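Local coordinates for sperm autoantigenic protein 17 (Danio rerio, PDB 7MY4) that probably dimerizes through its docking and dimerization domain and offers a docking surface for the amphipathic helices of A-kinase anchoring proteins, at residues G24-E28 with F40-F45. Numbering follows the deposited sequence. Where two conformers were deposited one is given.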
ATOM      1  N   GLY A  24       4.778   5.864  -6.968  1.00  5.34           N
ATOM      2  CA  GLY A  24       4.925   6.332  -5.594  1.00  6.36           C
ATOM      3  C   GLY A  24       6.208   5.825  -4.969  1.00  5.26           C
ATOM      4  O   GLY A  24       6.953   6.571  -4.324  1.00  5.59           O
ATOM      5  N   LEU A  25       6.488   4.542  -5.167  1.00  5.64           N
ATOM      6  CA  LEU A  25       7.766   3.996  -4.732  1.00  5.33           C
ATOM      7  C   LEU A  25       8.910   4.761  -5.378  1.00  5.94           C
ATOM      8  O   LEU A  25       9.860   5.182  -4.708  1.00  6.40           O
ATOM      9  CB  LEU A  25       7.840   2.515  -5.098  1.00  5.15           C
ATOM     10  CG  LEU A  25       9.214   1.869  -4.898  1.00  5.54           C
ATOM     11  CD1 LEU A  25       9.590   1.865  -3.419  1.00  7.06           C
ATOM     12  CD2 LEU A  25       9.229   0.484  -5.480  1.00  6.71           C
ATOM     13  N   THR A  26       8.839   4.925  -6.691  1.00  6.01           N
ATOM     14  CA  THR A  26       9.946   5.523  -7.431  1.00  5.28           C
ATOM     15  C   THR A  26      10.231   6.927  -6.950  1.00  6.88           C
ATOM     16  O   THR A  26      11.389   7.306  -6.737  1.00  5.49           O
ATOM     17  CB  THR A  26       9.598   5.518  -8.924  1.00  6.15           C
ATOM     18  OG1 THR A  26       9.455   4.158  -9.347  1.00  6.40           O
ATOM     19  CG2 THR A  26      10.692   6.210  -9.740  1.00  6.24           C
ATOM     20  N   ARG A  27       9.185   7.725  -6.776  1.00  5.47           N
ATOM     21  CA  ARG A  27       9.402   9.095  -6.339  1.00  5.64           C
ATOM     22  C   ARG A  27       9.995   9.143  -4.940  1.00  5.65           C
ATOM     23  O   ARG A  27      10.815  10.021  -4.645  1.00  5.80           O
ATOM     24  CB  ARG A  27       8.098   9.867  -6.428  1.00  6.75           C
ATOM     25  CG  ARG A  27       7.771  10.138  -7.882  1.00 10.92           C
ATOM     26  CD  ARG A  27       6.762  11.200  -8.032  1.00 17.16           C
ATOM     27  NE  ARG A  27       6.265  11.437  -9.384  1.00 10.70           N
ATOM     28  CZ  ARG A  27       6.767  12.321 -10.243  1.00 16.00           C
ATOM     29  NH1 ARG A  27       7.832  13.061  -9.938  1.00 12.16           N
ATOM     30  NH2 ARG A  27       6.187  12.488 -11.425  1.00 16.69           N
ATOM     31  N   GLU A  28       9.615   8.211  -4.062  0.62  5.52           N
ATOM     32  CA  GLU A  28      10.201   8.251  -2.723  0.62  6.23           C
ATOM     33  C   GLU A  28      11.651   7.765  -2.738  0.62  5.75           C
ATOM     34  O   GLU A  28      12.492   8.310  -2.012  0.62  5.97           O
ATOM     35  CB  GLU A  28       9.355   7.452  -1.732  0.62  8.35           C
ATOM     36  CG  GLU A  28       8.024   8.120  -1.393  0.62  8.64           C
ATOM     37  CD  GLU A  28       8.165   9.566  -0.946  0.62 15.92           C
ATOM     38  OE1 GLU A  28       8.863   9.814   0.070  0.62 18.89           O
ATOM     39  OE2 GLU A  28       7.601  10.461  -1.631  0.62 20.93           O
ATOM     40  N   PHE A  40      14.837  -0.225   1.287  1.00  7.76           N
ATOM     41  CA  PHE A  40      13.940   0.931   1.315  1.00  9.81           C
ATOM     42  C   PHE A  40      12.565   0.579   0.752  1.00  6.96           C
ATOM     43  O   PHE A  40      11.531   1.042   1.261  1.00  7.19           O
ATOM     44  CB  PHE A  40      14.575   2.074   0.511  1.00  6.98           C
ATOM     45  CG  PHE A  40      13.768   3.331   0.514  1.00  6.85           C
ATOM     46  CD1 PHE A  40      12.789   3.531  -0.444  1.00  8.56           C
ATOM     47  CD2 PHE A  40      13.977   4.286   1.470  1.00 13.38           C
ATOM     48  CE1 PHE A  40      12.031   4.677  -0.439  1.00 11.22           C
ATOM     49  CE2 PHE A  40      13.212   5.436   1.484  1.00 16.28           C
ATOM     50  CZ  PHE A  40      12.243   5.620   0.523  1.00 13.04           C
ATOM     51  N   ALA A  41      12.534  -0.207  -0.324  1.00  5.83           N
ATOM     52  CA  ALA A  41      11.264  -0.581  -0.937  1.00  7.25           C
ATOM     53  C   ALA A  41      10.422  -1.414   0.017  1.00  5.99           C
ATOM     54  O   ALA A  41       9.197  -1.262   0.082  1.00  7.11           O
ATOM     55  CB  ALA A  41      11.506  -1.327  -2.245  1.00  8.11           C
ATOM     56  N   ALA A  42      11.051  -2.313   0.763  1.00  6.73           N
ATOM     57  CA  ALA A  42      10.266  -3.105   1.700  1.00  7.51           C
ATOM     58  C   ALA A  42       9.676  -2.206   2.774  1.00 10.26           C
ATOM     59  O   ALA A  42       8.514  -2.377   3.176  1.00  9.94           O
ATOM     60  CB  ALA A  42      11.141  -4.196   2.310  1.00  9.11           C
ATOM     61  N   VAL A  43      10.453  -1.226   3.239  1.00  9.61           N
ATOM     62  CA  VAL A  43       9.936  -0.285   4.228  1.00  8.58           C
ATOM     63  C   VAL A  43       8.836   0.578   3.631  1.00 10.35           C
ATOM     64  O   VAL A  43       7.823   0.851   4.287  1.00  8.48           O
ATOM     65  CB  VAL A  43      11.065   0.572   4.796  1.00 12.87           C
ATOM     66  CG1 VAL A  43      10.463   1.647   5.722  1.00 14.03           C
ATOM     67  CG2 VAL A  43      12.073  -0.316   5.516  1.00 14.35           C
ATOM     68  N   TYR A  44       9.018   1.024   2.385  1.00  8.05           N
ATOM     69  CA  TYR A  44       8.001   1.819   1.709  1.00  5.66           C
ATOM     70  C   TYR A  44       6.646   1.120   1.725  1.00  5.12           C
ATOM     71  O   TYR A  44       5.626   1.730   2.077  1.00  7.54           O
ATOM     72  CB  TYR A  44       8.435   2.117   0.260  1.00  7.84           C
ATOM     73  CG  TYR A  44       7.368   2.896  -0.486  1.00  4.94           C
ATOM     74  CD1 TYR A  44       7.275   4.256  -0.350  1.00  6.44           C
ATOM     75  CD2 TYR A  44       6.446   2.269  -1.299  1.00  5.27           C
ATOM     76  CE1 TYR A  44       6.295   4.980  -1.001  1.00  7.50           C
ATOM     77  CE2 TYR A  44       5.460   2.984  -1.963  1.00  5.61           C
ATOM     78  CZ  TYR A  44       5.376   4.331  -1.806  1.00  8.04           C
ATOM     79  OH  TYR A  44       4.390   5.072  -2.446  1.00  8.19           O
ATOM     80  N   PHE A  45       6.604  -0.151   1.313  1.00  4.77           N
ATOM     81  CA  PHE A  45       5.317  -0.845   1.234  1.00  6.28           C
ATOM     82  C   PHE A  45       4.785  -1.167   2.618  1.00  8.16           C
ATOM     83  O   PHE A  45       3.577  -1.076   2.852  1.00  7.88           O
ATOM     84  CB  PHE A  45       5.429  -2.093   0.366  1.00 10.40           C
ATOM     85  CG  PHE A  45       5.511  -1.754  -1.091  1.00  6.79           C
ATOM     86  CD1 PHE A  45       4.403  -1.245  -1.748  1.00 11.35           C
ATOM     87  CD2 PHE A  45       6.693  -1.852  -1.778  1.00  6.95           C
ATOM     88  CE1 PHE A  45       4.482  -0.881  -3.068  1.00 13.49           C
ATOM     89  CE2 PHE A  45       6.767  -1.482  -3.117  1.00  8.48           C
ATOM     90  CZ  PHE A  45       5.667  -1.001  -3.747  1.00  8.53           C
TER
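G24-E28, from helix 18-32, crosses F40-F45, from helix 37-55, at 124° between N-to-C directions, and the axes of these segments approach to 10.5 Å. The nearest CA atoms, those of L25 and Y44, lie 6.8 Å apart. The pair illustrates how a small residue lets an aromatic side chain come close to a helix backbone: Y44 reaches across until its OH is 3.2 Å from the C atom of G24. A CB on G24 would clash with this hydroxyl, so the absence of a side chain lets the tyrosine approach. The ring then receives L25 CA over one face, 3.9 Å from its centroid, a CH-pi contact. The L25 side chain packs against A41, Y44 and F45: CD1 meets Y44 CD2 at 3.8 Å and A41 CB at 3.9 Å, while CD2 touches F45 CE2 at 3.9 Å. Further along, E28 lays its aliphatic CG 3.6 Å from Y44 CE1, and its carbonyl O lies 3.7 Å from F40 CZ. F40 extends the apolar seam to V29, F45 to L21. No hydrogen bond or salt bridge joins the segments, even at the Y44 hydroxyl, so these obliquely crossed helices of an RIIa-type helix-turn-helix rest here largely on van der Waals and CH-pi contact.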